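Local coordinates for CBS domain containing membrane protein (Sphaerobacter thermophilus, PDB 4ESY) that is of unknown function but carries a C-terminal pair of CBS motifs, a module that in many proteins binds adenine nucleotides and acts as a regulator, at residues Q113-E121 and I136-D144; G73-S83 and V95-L105. One frame throughout, in Å; residues are numbered along the deposited sequence. Where two conformers were deposited one is given.

Contact 1 of 2, residues Q113-E121 and I136-D144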
loop_
_atom_site.group_PDB
_atom_site.type_symbol
_atom_site.label_atom_id
_atom_site.label_comp_id
_atom_site.label_asym_id
_atom_site.label_seq_id
_atom_site.Cartn_x
_atom_site.Cartn_y
_atom_site.Cartn_z
ATOM N N GLN B 113 -7.284 17.665 -1.937
ATOM C CA GLN B 113 -6.497 18.618 -1.189
ATOM C C GLN B 113 -5.909 17.932 0.023
ATOM O O GLN B 113 -6.596 17.178 0.715
ATOM C CB GLN B 113 -7.397 19.772 -0.759
ATOM C CG GLN B 113 -7.788 20.583 -1.938
ATOM C CD GLN B 113 -6.569 20.880 -2.776
ATOM O OE1 GLN B 113 -5.629 21.523 -2.304
ATOM N NE2 GLN B 113 -6.559 20.399 -4.007
ATOM N N PRO B 114 -4.624 18.178 0.285
ATOM C CA PRO B 114 -4.026 17.584 1.494
ATOM C C PRO B 114 -4.368 18.446 2.712
ATOM O O PRO B 114 -4.228 19.671 2.664
ATOM C CB PRO B 114 -2.525 17.641 1.206
ATOM C CG PRO B 114 -2.375 18.895 0.308
ATOM C CD PRO B 114 -3.669 18.989 -0.497
ATOM N N VAL B 115 -4.841 17.813 3.780
ATOM C CA VAL B 115 -5.179 18.555 4.983
ATOM C C VAL B 115 -3.900 19.026 5.666
ATOM O O VAL B 115 -3.856 20.116 6.238
ATOM C CB VAL B 115 -6.055 17.728 5.959
ATOM C CG1 VAL B 115 -7.480 17.593 5.414
ATOM C CG2 VAL B 115 -5.444 16.355 6.208
ATOM N N VAL B 116 -2.842 18.222 5.592
ATOM C CA VAL B 116 -1.591 18.644 6.197
ATOM C C VAL B 116 -0.389 18.376 5.314
ATOM O O VAL B 116 -0.379 17.431 4.512
ATOM C CB VAL B 116 -1.397 17.999 7.594
ATOM C CG1 VAL B 116 -0.771 16.629 7.470
ATOM C CG2 VAL B 116 -0.549 18.907 8.478
ATOM N N THR B 117 0.616 19.229 5.420
ATOM C CA THR B 117 1.872 18.940 4.749
ATOM C C THR B 117 3.038 18.912 5.755
ATOM O O THR B 117 2.944 19.462 6.868
ATOM C CB THR B 117 2.178 19.954 3.623
ATOM O OG1 THR B 117 2.520 21.214 4.211
ATOM C CG2 THR B 117 0.977 20.143 2.701
ATOM N N ALA B 118 4.144 18.293 5.367
ATOM C CA ALA B 118 5.351 18.312 6.195
ATOM C C ALA B 118 6.526 18.963 5.456
ATOM O O ALA B 118 6.487 19.126 4.221
ATOM C CB ALA B 118 5.714 16.887 6.619
ATOM N N ALA B 119 7.555 19.338 6.217
ATOM C CA ALA B 119 8.834 19.812 5.673
ATOM C C ALA B 119 9.890 18.726 5.915
ATOM O O ALA B 119 9.759 17.942 6.848
ATOM C CB ALA B 119 9.238 21.146 6.331
ATOM N N PRO B 120 10.915 18.635 5.050
ATOM C CA PRO B 120 11.883 17.530 5.171
ATOM C C PRO B 120 12.732 17.538 6.463
ATOM O O PRO B 120 13.316 16.516 6.868
ATOM C CB PRO B 120 12.764 17.712 3.923
ATOM C CG PRO B 120 12.605 19.142 3.544
ATOM C CD PRO B 120 11.174 19.457 3.850
ATOM N N GLU B 121 12.795 18.693 7.121
ATOM C CA GLU B 121 13.522 18.773 8.368
ATOM C C GLU B 121 12.676 18.370 9.580
ATOM O O GLU B 121 13.195 18.320 10.670
ATOM C CB GLU B 121 14.097 20.191 8.572
ATOM C CG GLU B 121 13.044 21.233 8.941
ATOM C CD GLU B 121 12.361 21.906 7.733
ATOM O OE1 GLU B 121 12.395 21.360 6.599
ATOM O OE2 GLU B 121 11.773 23.000 7.932
ATOM N N ILE B 136 -5.152 10.166 8.792
ATOM C CA ILE B 136 -4.969 10.126 7.349
ATOM C C ILE B 136 -3.944 9.087 6.971
ATOM O O ILE B 136 -3.283 8.533 7.835
ATOM C CB ILE B 136 -4.568 11.499 6.787
ATOM C CG1 ILE B 136 -3.317 12.022 7.485
ATOM C CG2 ILE B 136 -5.715 12.481 6.965
ATOM C CD1 ILE B 136 -3.045 13.473 7.192
ATOM N N HIS B 137 -3.813 8.815 5.676
ATOM C CA HIS B 137 -2.919 7.759 5.207
ATOM C C HIS B 137 -1.711 8.244 4.405
ATOM O O HIS B 137 -0.802 7.444 4.099
ATOM C CB HIS B 137 -3.687 6.739 4.380
ATOM C CG HIS B 137 -4.766 6.037 5.146
ATOM N ND1 HIS B 137 -4.504 5.008 6.029
ATOM C CD2 HIS B 137 -6.106 6.232 5.177
ATOM C CE1 HIS B 137 -5.639 4.594 6.563
ATOM N NE2 HIS B 137 -6.626 5.318 6.060
ATOM N N ARG B 138 -1.692 9.534 4.075
ATOM C CA ARG B 138 -0.649 10.073 3.205
ATOM C C ARG B 138 -0.401 11.516 3.558
ATOM O O ARG B 138 -1.354 12.257 3.721
ATOM C CB ARG B 138 -1.142 10.092 1.762
ATOM C CG ARG B 138 -0.758 8.901 0.944
ATOM C CD ARG B 138 -1.466 8.967 -0.402
ATOM N NE ARG B 138 -2.869 8.613 -0.298
ATOM C CZ ARG B 138 -3.336 7.378 -0.463
ATOM N NH1 ARG B 138 -2.498 6.383 -0.736
ATOM N NH2 ARG B 138 -4.637 7.141 -0.360
ATOM N N ILE B 139 0.863 11.932 3.600
ATOM C CA ILE B 139 1.187 13.336 3.825
ATOM C C ILE B 139 2.298 13.756 2.891
ATOM O O ILE B 139 3.383 13.162 2.942
ATOM C CB ILE B 139 1.670 13.568 5.271
ATOM C CG1 ILE B 139 0.505 13.332 6.251
ATOM C CG2 ILE B 139 2.251 15.007 5.435
ATOM C CD1 ILE B 139 0.909 13.288 7.739
ATOM N N PRO B 140 2.061 14.806 2.091
ATOM C CA PRO B 140 3.057 15.369 1.182
ATOM C C PRO B 140 4.191 16.107 1.934
ATOM O O PRO B 140 3.965 16.735 2.963
ATOM C CB PRO B 140 2.233 16.324 0.279
ATOM C CG PRO B 140 1.059 16.708 1.099
ATOM C CD PRO B 140 0.767 15.517 2.009
ATOM N N VAL B 141 5.413 15.961 1.442
ATOM C CA VAL B 141 6.567 16.657 2.006
ATOM C C VAL B 141 6.945 17.730 1.003
ATOM O O VAL B 141 7.071 17.471 -0.189
ATOM C CB VAL B 141 7.743 15.700 2.295
ATOM C CG1 VAL B 141 8.857 16.424 3.046
ATOM C CG2 VAL B 141 7.260 14.502 3.121
ATOM N N VAL B 142 7.074 18.952 1.503
ATOM C CA VAL B 142 7.330 20.117 0.692
ATOM C C VAL B 142 8.550 20.828 1.218
ATOM O O VAL B 142 8.691 21.002 2.424
ATOM C CB VAL B 142 6.128 21.054 0.761
ATOM C CG1 VAL B 142 6.442 22.386 0.107
ATOM C CG2 VAL B 142 4.949 20.388 0.099
ATOM N N GLN B 143 9.428 21.225 0.302
ATOM C CA GLN B 143 10.658 21.942 0.603
ATOM C C GLN B 143 10.683 23.166 -0.324
ATOM O O GLN B 143 10.903 23.038 -1.533
ATOM C CB GLN B 143 11.872 21.021 0.373
ATOM C CG GLN B 143 13.265 21.671 0.623
ATOM C CD GLN B 143 14.439 20.739 0.285
ATOM O OE1 GLN B 143 14.257 19.562 -0.045
ATOM N NE2 GLN B 143 15.646 21.269 0.355
ATOM N N ASP B 144 10.388 24.336 0.245
ATOM C CA ASP B 144 10.299 25.609 -0.493
ATOM C C ASP B 144 9.176 25.642 -1.537
ATOM O O ASP B 144 9.399 26.087 -2.665
ATOM C CB ASP B 144 11.628 25.968 -1.176
ATOM C CG ASP B 144 12.831 25.879 -0.237
ATOM O OD1 ASP B 144 12.720 26.281 0.950
ATOM O OD2 ASP B 144 13.899 25.408 -0.705
#
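I136 opens the contact by meeting V115 tip to tip. I136 CD1 lies 3.9 Å from V115 CG2 and also touches V116 CG1. I139 comes next and meets V116, whose CG1 lies 3.7 Å from I139 CG1 and also touches I139 CD1. V116 has CG1 set between its backbone N and carbonyl carbon (chi1 85°), which brings that methyl to the isoleucine. The other branch of I139, CG2, lies over one face of the T117-A118 peptide, next to V116 O and A118 N. I127 and Q130 of helix 124-134 also touch I139.

P140 crosses P114 at about a right angle, with P140 CG 3.7 Å from P114 CB. Its CD rests near V116 O, and T117 CG2 packs on its CG. P140 O accepts a nearly straight bond from A118 N (2.9 Å, 171° at the hydrogen). V141 is the residue bridged with A118; its CG1 packs on P120, at N and CD. V142 N then donates to A118 O at 2.8 Å. A118 is thus gripped through both its N and its O. V142 O receives a CH contact from A119 CA (3.5 Å).

Q143 ends the contact. Its extended chain crosses the P120 ring at about a right angle, and Q143 CB lies 3.8 Å from P120 CG. With an alanine here in place of P120, the loss of CG and CD would probably leave the Q143 chain without the ring it rests on and set it freer to turn.

A118 bonding to residues on both sides of V141 is the parallel bridge pattern. The touching parts run 49° apart. Segment 113-121 is an irregular extended arm, bridged once to strand 138-143 and joined to it through helix 124-134. This is consistent with the beta-alpha-beta part of a CBS motif.

Contact 2 of 2, residues G73-S83 and V95-L105; sequences GSIPFWIYEAS and VEHLFETGRKL
F99 O is gripped by two donors. R103 N bonds to F99 O at 3.1 Å. A water donates to F99 O at 2.6 Å. The same water is hydrogen-bonded to Y80 OH (2.9 Å), in the plane of the tyrosine ring. It therefore ties 73-83 to the last turns of helix 92-102, with no direct hydrogen bond between the segments. G102 has no beta carbon, and Y80 OH comes to 3.4 Å from G102 CA. A beta carbon would collide with the hydroxyl.

The rings of Y80 and F99 form an offset edge-to-face pair. The edge of F99 points toward the face of Y80, with the planes at 65°. I79 lies over one face of F99. I79 CD1 is 4.1 Å from the F99 ring centroid and close to the ring normal, a CH-pi contact. I79 has CG1 anti to the backbone N (chi1 -162°) and is extended beyond it, which carries CD1 across to the helix. There I79 CD1 also packs on V95 CG1 and presses on L98 CB at 3.4 Å, tighter than usual. S83 CB sits at the edge of the F99 ring.

Farther along, L98 CD1 meets P76 CD. I75 CD1 rests on the backbone of G102, 3.6 Å from G102 CA. The I75 side chain slides past that of T101 in the opposite direction, with I75 CD1 touching T101 CG2. L105 CD1 closes this end against G73 CA.

A41 of helix 37-46 touches Y80. E81 OE1 makes a salt bridge with a basic side chain of a neighbouring subunit. Apolar side chains of the irregular turn 73-83 pack against helix 92-102, on the chain's path from strand 61-64 of one CBS motif to the other.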
loop_
_atom_site.group_PDB
_atom_site.type_symbol
_atom_site.label_atom_id
_atom_site.label_comp_id
_atom_site.label_asym_id
_atom_site.label_seq_id
_atom_site.Cartn_x
_atom_site.Cartn_y
_atom_site.Cartn_z
ATOM N N GLY B 73 -14.206 9.875 -11.194
ATOM C CA GLY B 73 -14.664 10.158 -12.550
ATOM C C GLY B 73 -15.313 8.944 -13.188
ATOM O O GLY B 73 -15.448 8.863 -14.410
ATOM N N SER B 74 -15.696 7.986 -12.358
ATOM C CA SER B 74 -16.334 6.757 -12.835
ATOM C C SER B 74 -15.468 5.907 -13.743
ATOM O O SER B 74 -15.992 5.204 -14.602
ATOM C CB SER B 74 -17.669 7.054 -13.540
ATOM O OG SER B 74 -18.526 7.749 -12.670
ATOM N N ILE B 75 -14.149 5.954 -13.542
ATOM C CA ILE B 75 -13.233 5.106 -14.298
ATOM C C ILE B 75 -12.494 4.210 -13.299
ATOM O O ILE B 75 -11.900 4.700 -12.334
ATOM C CB ILE B 75 -12.134 5.955 -15.000
ATOM C CG1 ILE B 75 -12.744 6.993 -15.940
ATOM C CG2 ILE B 75 -11.151 5.083 -15.751
ATOM C CD1 ILE B 75 -11.708 8.069 -16.356
ATOM N N PRO B 76 -12.508 2.891 -13.540
ATOM C CA PRO B 76 -11.738 2.017 -12.665
ATOM C C PRO B 76 -10.270 2.054 -13.147
ATOM O O PRO B 76 -9.971 1.752 -14.308
ATOM C CB PRO B 76 -12.364 0.635 -12.923
ATOM C CG PRO B 76 -12.793 0.697 -14.377
ATOM C CD PRO B 76 -13.066 2.171 -14.704
ATOM N N PHE B 77 -9.354 2.414 -12.264
ATOM C CA PHE B 77 -7.939 2.487 -12.663
ATOM C C PHE B 77 -7.460 1.182 -13.336
ATOM O O PHE B 77 -6.583 1.194 -14.209
ATOM C CB PHE B 77 -7.071 2.848 -11.463
ATOM C CG PHE B 77 -5.597 2.953 -11.784
ATOM C CD1 PHE B 77 -5.024 4.188 -12.100
ATOM C CD2 PHE B 77 -4.802 1.835 -11.787
ATOM C CE1 PHE B 77 -3.649 4.288 -12.395
ATOM C CE2 PHE B 77 -3.413 1.930 -12.093
ATOM C CZ PHE B 77 -2.858 3.161 -12.398
ATOM N N TRP B 78 -8.079 0.061 -12.984
ATOM C CA TRP B 78 -7.601 -1.237 -13.493
ATOM C C TRP B 78 -7.689 -1.339 -15.011
ATOM O O TRP B 78 -6.970 -2.124 -15.618
ATOM C CB TRP B 78 -8.379 -2.417 -12.858
ATOM C CG TRP B 78 -7.498 -3.609 -12.639
ATOM C CD1 TRP B 78 -6.217 -3.596 -12.152
ATOM C CD2 TRP B 78 -7.792 -4.978 -12.972
ATOM N NE1 TRP B 78 -5.717 -4.885 -12.119
ATOM C CE2 TRP B 78 -6.664 -5.748 -12.617
ATOM C CE3 TRP B 78 -8.908 -5.626 -13.516
ATOM C CZ2 TRP B 78 -6.607 -7.144 -12.805
ATOM C CZ3 TRP B 78 -8.864 -7.013 -13.692
ATOM C CH2 TRP B 78 -7.722 -7.756 -13.328
ATOM N N ILE B 79 -8.567 -0.539 -15.615
ATOM C CA ILE B 79 -8.686 -0.524 -17.057
ATOM C C ILE B 79 -7.342 -0.247 -17.758
ATOM O O ILE B 79 -7.080 -0.760 -18.860
ATOM C CB ILE B 79 -9.761 0.465 -17.520
ATOM C CG1 ILE B 79 -10.148 0.129 -18.925
ATOM C CG2 ILE B 79 -9.290 1.953 -17.431
ATOM C CD1 ILE B 79 -11.365 0.835 -19.347
ATOM N N TYR B 80 -6.477 0.522 -17.103
ATOM C CA TYR B 80 -5.151 0.829 -17.673
ATOM C C TYR B 80 -4.138 -0.306 -17.470
ATOM O O TYR B 80 -3.103 -0.348 -18.137
ATOM C CB TYR B 80 -4.600 2.176 -17.123
ATOM C CG TYR B 80 -5.486 3.347 -17.511
ATOM C CD1 TYR B 80 -5.443 3.874 -18.805
ATOM C CD2 TYR B 80 -6.359 3.929 -16.596
ATOM C CE1 TYR B 80 -6.264 4.914 -19.175
ATOM C CE2 TYR B 80 -7.188 4.979 -16.963
ATOM C CZ TYR B 80 -7.128 5.469 -18.240
ATOM O OH TYR B 80 -7.950 6.498 -18.612
ATOM N N GLU B 81 -4.425 -1.237 -16.561
ATOM C CA GLU B 81 -3.527 -2.385 -16.354
ATOM C C GLU B 81 -3.980 -3.659 -17.046
ATOM O O GLU B 81 -3.158 -4.479 -17.443
ATOM C CB GLU B 81 -3.396 -2.722 -14.862
ATOM C CG GLU B 81 -2.861 -1.608 -14.002
ATOM C CD GLU B 81 -2.554 -2.062 -12.564
ATOM O OE1 GLU B 81 -3.346 -1.755 -11.667
ATOM O OE2 GLU B 81 -1.520 -2.709 -12.317
ATOM N N ALA B 82 -5.289 -3.856 -17.148
ATOM C CA ALA B 82 -5.806 -5.153 -17.551
ATOM C C ALA B 82 -7.076 -5.000 -18.341
ATOM O O ALA B 82 -8.070 -5.597 -17.972
ATOM C CB ALA B 82 -6.081 -6.010 -16.295
ATOM N N SER B 83 -7.062 -4.199 -19.410
ATOM C CA SER B 83 -8.301 -3.981 -20.164
ATOM C C SER B 83 -8.843 -5.274 -20.787
ATOM O O SER B 83 -10.051 -5.461 -20.870
ATOM C CB SER B 83 -8.133 -2.907 -21.247
ATOM O OG SER B 83 -7.048 -3.212 -22.097
ATOM N N VAL B 95 -15.967 -0.325 -22.690
ATOM C CA VAL B 95 -14.555 -0.138 -22.329
ATOM C C VAL B 95 -13.999 1.044 -23.107
ATOM O O VAL B 95 -13.251 1.849 -22.574
ATOM C CB VAL B 95 -13.694 -1.406 -22.651
ATOM C CG1 VAL B 95 -12.185 -1.130 -22.409
ATOM C CG2 VAL B 95 -14.184 -2.627 -21.868
ATOM N N GLU B 96 -14.350 1.144 -24.384
ATOM C CA GLU B 96 -13.828 2.241 -25.179
ATOM C C GLU B 96 -14.320 3.572 -24.641
ATOM O O GLU B 96 -13.578 4.558 -24.619
ATOM C CB GLU B 96 -14.191 2.094 -26.652
ATOM C CG GLU B 96 -12.963 2.039 -27.558
ATOM C CD GLU B 96 -11.922 3.155 -27.290
ATOM O OE1 GLU B 96 -10.716 2.820 -27.165
ATOM O OE2 GLU B 96 -12.290 4.358 -27.227
ATOM N N HIS B 97 -15.557 3.583 -24.167
ATOM C CA HIS B 97 -16.122 4.786 -23.567
ATOM C C HIS B 97 -15.371 5.216 -22.286
ATOM O O HIS B 97 -15.175 6.421 -22.005
ATOM C CB HIS B 97 -17.605 4.574 -23.285
ATOM C CG HIS B 97 -18.250 5.745 -22.622
ATOM N ND1 HIS B 97 -18.377 6.968 -23.244
ATOM C CD2 HIS B 97 -18.750 5.898 -21.372
ATOM C CE1 HIS B 97 -18.951 7.819 -22.412
ATOM N NE2 HIS B 97 -19.184 7.197 -21.269
ATOM N N LEU B 98 -14.957 4.225 -21.504
ATOM C CA LEU B 98 -14.108 4.494 -20.355
ATOM C C LEU B 98 -12.791 5.146 -20.772
ATOM O O LEU B 98 -12.378 6.148 -20.191
ATOM C CB LEU B 98 -13.857 3.202 -19.569
ATOM C CG LEU B 98 -15.114 2.631 -18.916
ATOM C CD1 LEU B 98 -14.769 1.348 -18.142
ATOM C CD2 LEU B 98 -15.767 3.686 -18.006
ATOM N N PHE B 99 -12.122 4.576 -21.760
ATOM C CA PHE B 99 -10.906 5.194 -22.293
ATOM C C PHE B 99 -11.126 6.626 -22.803
ATOM O O PHE B 99 -10.278 7.505 -22.570
ATOM C CB PHE B 99 -10.262 4.342 -23.386
ATOM C CG PHE B 99 -9.546 3.129 -22.865
ATOM C CD1 PHE B 99 -8.631 3.237 -21.823
ATOM C CD2 PHE B 99 -9.812 1.866 -23.402
ATOM C CE1 PHE B 99 -7.961 2.097 -21.334
ATOM C CE2 PHE B 99 -9.153 0.719 -22.924
ATOM C CZ PHE B 99 -8.227 0.832 -21.893
ATOM N N GLU B 100 -12.242 6.839 -23.497
ATOM C CA GLU B 100 -12.602 8.156 -24.022
ATOM C C GLU B 100 -12.691 9.164 -22.859
ATOM O O GLU B 100 -12.142 10.263 -22.910
ATOM C CB GLU B 100 -13.946 8.085 -24.779
ATOM C CG GLU B 100 -13.939 7.224 -26.041
ATOM C CD GLU B 100 -15.354 6.915 -26.609
ATOM O OE1 GLU B 100 -15.459 6.115 -27.571
ATOM O OE2 GLU B 100 -16.361 7.462 -26.099
ATOM N N THR B 101 -13.384 8.766 -21.803
ATOM C CA THR B 101 -13.544 9.593 -20.623
ATOM C C THR B 101 -12.188 9.916 -19.985
ATOM O O THR B 101 -11.963 11.040 -19.553
ATOM C CB THR B 101 -14.473 8.910 -19.601
ATOM O OG1 THR B 101 -15.793 8.814 -20.168
ATOM C CG2 THR B 101 -14.559 9.748 -18.309
ATOM N N GLY B 102 -11.277 8.944 -19.959
ATOM C CA GLY B 102 -9.986 9.148 -19.335
ATOM C C GLY B 102 -9.134 10.145 -20.104
ATOM O O GLY B 102 -8.308 10.806 -19.514
ATOM N N ARG B 103 -9.336 10.232 -21.421
ATOM C CA ARG B 103 -8.591 11.136 -22.262
ATOM C C ARG B 103 -9.187 12.536 -22.159
ATOM O O ARG B 103 -8.619 13.492 -22.675
ATOM C CB ARG B 103 -8.602 10.669 -23.733
ATOM C CG ARG B 103 -7.838 9.360 -24.009
ATOM C CD ARG B 103 -7.656 9.085 -25.504
ATOM N NE ARG B 103 -8.877 8.578 -26.101
ATOM C CZ ARG B 103 -9.162 7.282 -26.239
ATOM N NH1 ARG B 103 -8.314 6.349 -25.821
ATOM N NH2 ARG B 103 -10.306 6.915 -26.783
ATOM N N LYS B 104 -10.327 12.665 -21.497
ATOM C CA LYS B 104 -10.946 13.985 -21.394
ATOM C C LYS B 104 -10.779 14.621 -20.013
ATOM O O LYS B 104 -10.508 15.807 -19.906
ATOM C CB LYS B 104 -12.426 13.940 -21.777
ATOM C CG LYS B 104 -12.682 13.733 -23.268
ATOM C CD LYS B 104 -14.177 13.593 -23.541
ATOM C CE LYS B 104 -14.512 13.774 -25.035
ATOM N NZ LYS B 104 -15.107 12.528 -25.607
ATOM N N LEU B 105 -10.963 13.839 -18.961
ATOM C CA LEU B 105 -10.815 14.350 -17.603
ATOM C C LEU B 105 -9.345 14.587 -17.265
ATOM O O LEU B 105 -8.454 13.887 -17.782
ATOM C CB LEU B 105 -11.403 13.361 -16.593
ATOM C CG LEU B 105 -12.921 13.081 -16.647
ATOM C CD1 LEU B 105 -13.347 12.319 -15.390
ATOM C CD2 LEU B 105 -13.742 14.355 -16.782
HETATM O O HOH W 1 -8.003 6.884 -21.451
#

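Contacts 1 and 2 follow one another along the chain, and contact 2 closes before contact 1 opens. They lie on opposite sides of the chain's centre. Their centres are 29 Å apart, their nearest atoms about 12 Å, and they do not touch. Strand 61-64 relates to both: L61 packs on P140 and V142 of contact 1, and 73-83 follows this strand in the chain. Contact 1 meets no other subunit, whereas contact 2 borders the neighbouring one. No function is assigned to either contact. A 1,2-ethanediol, probably from crystallisation, lies about 4 Å from the S74 side chain in contact 2.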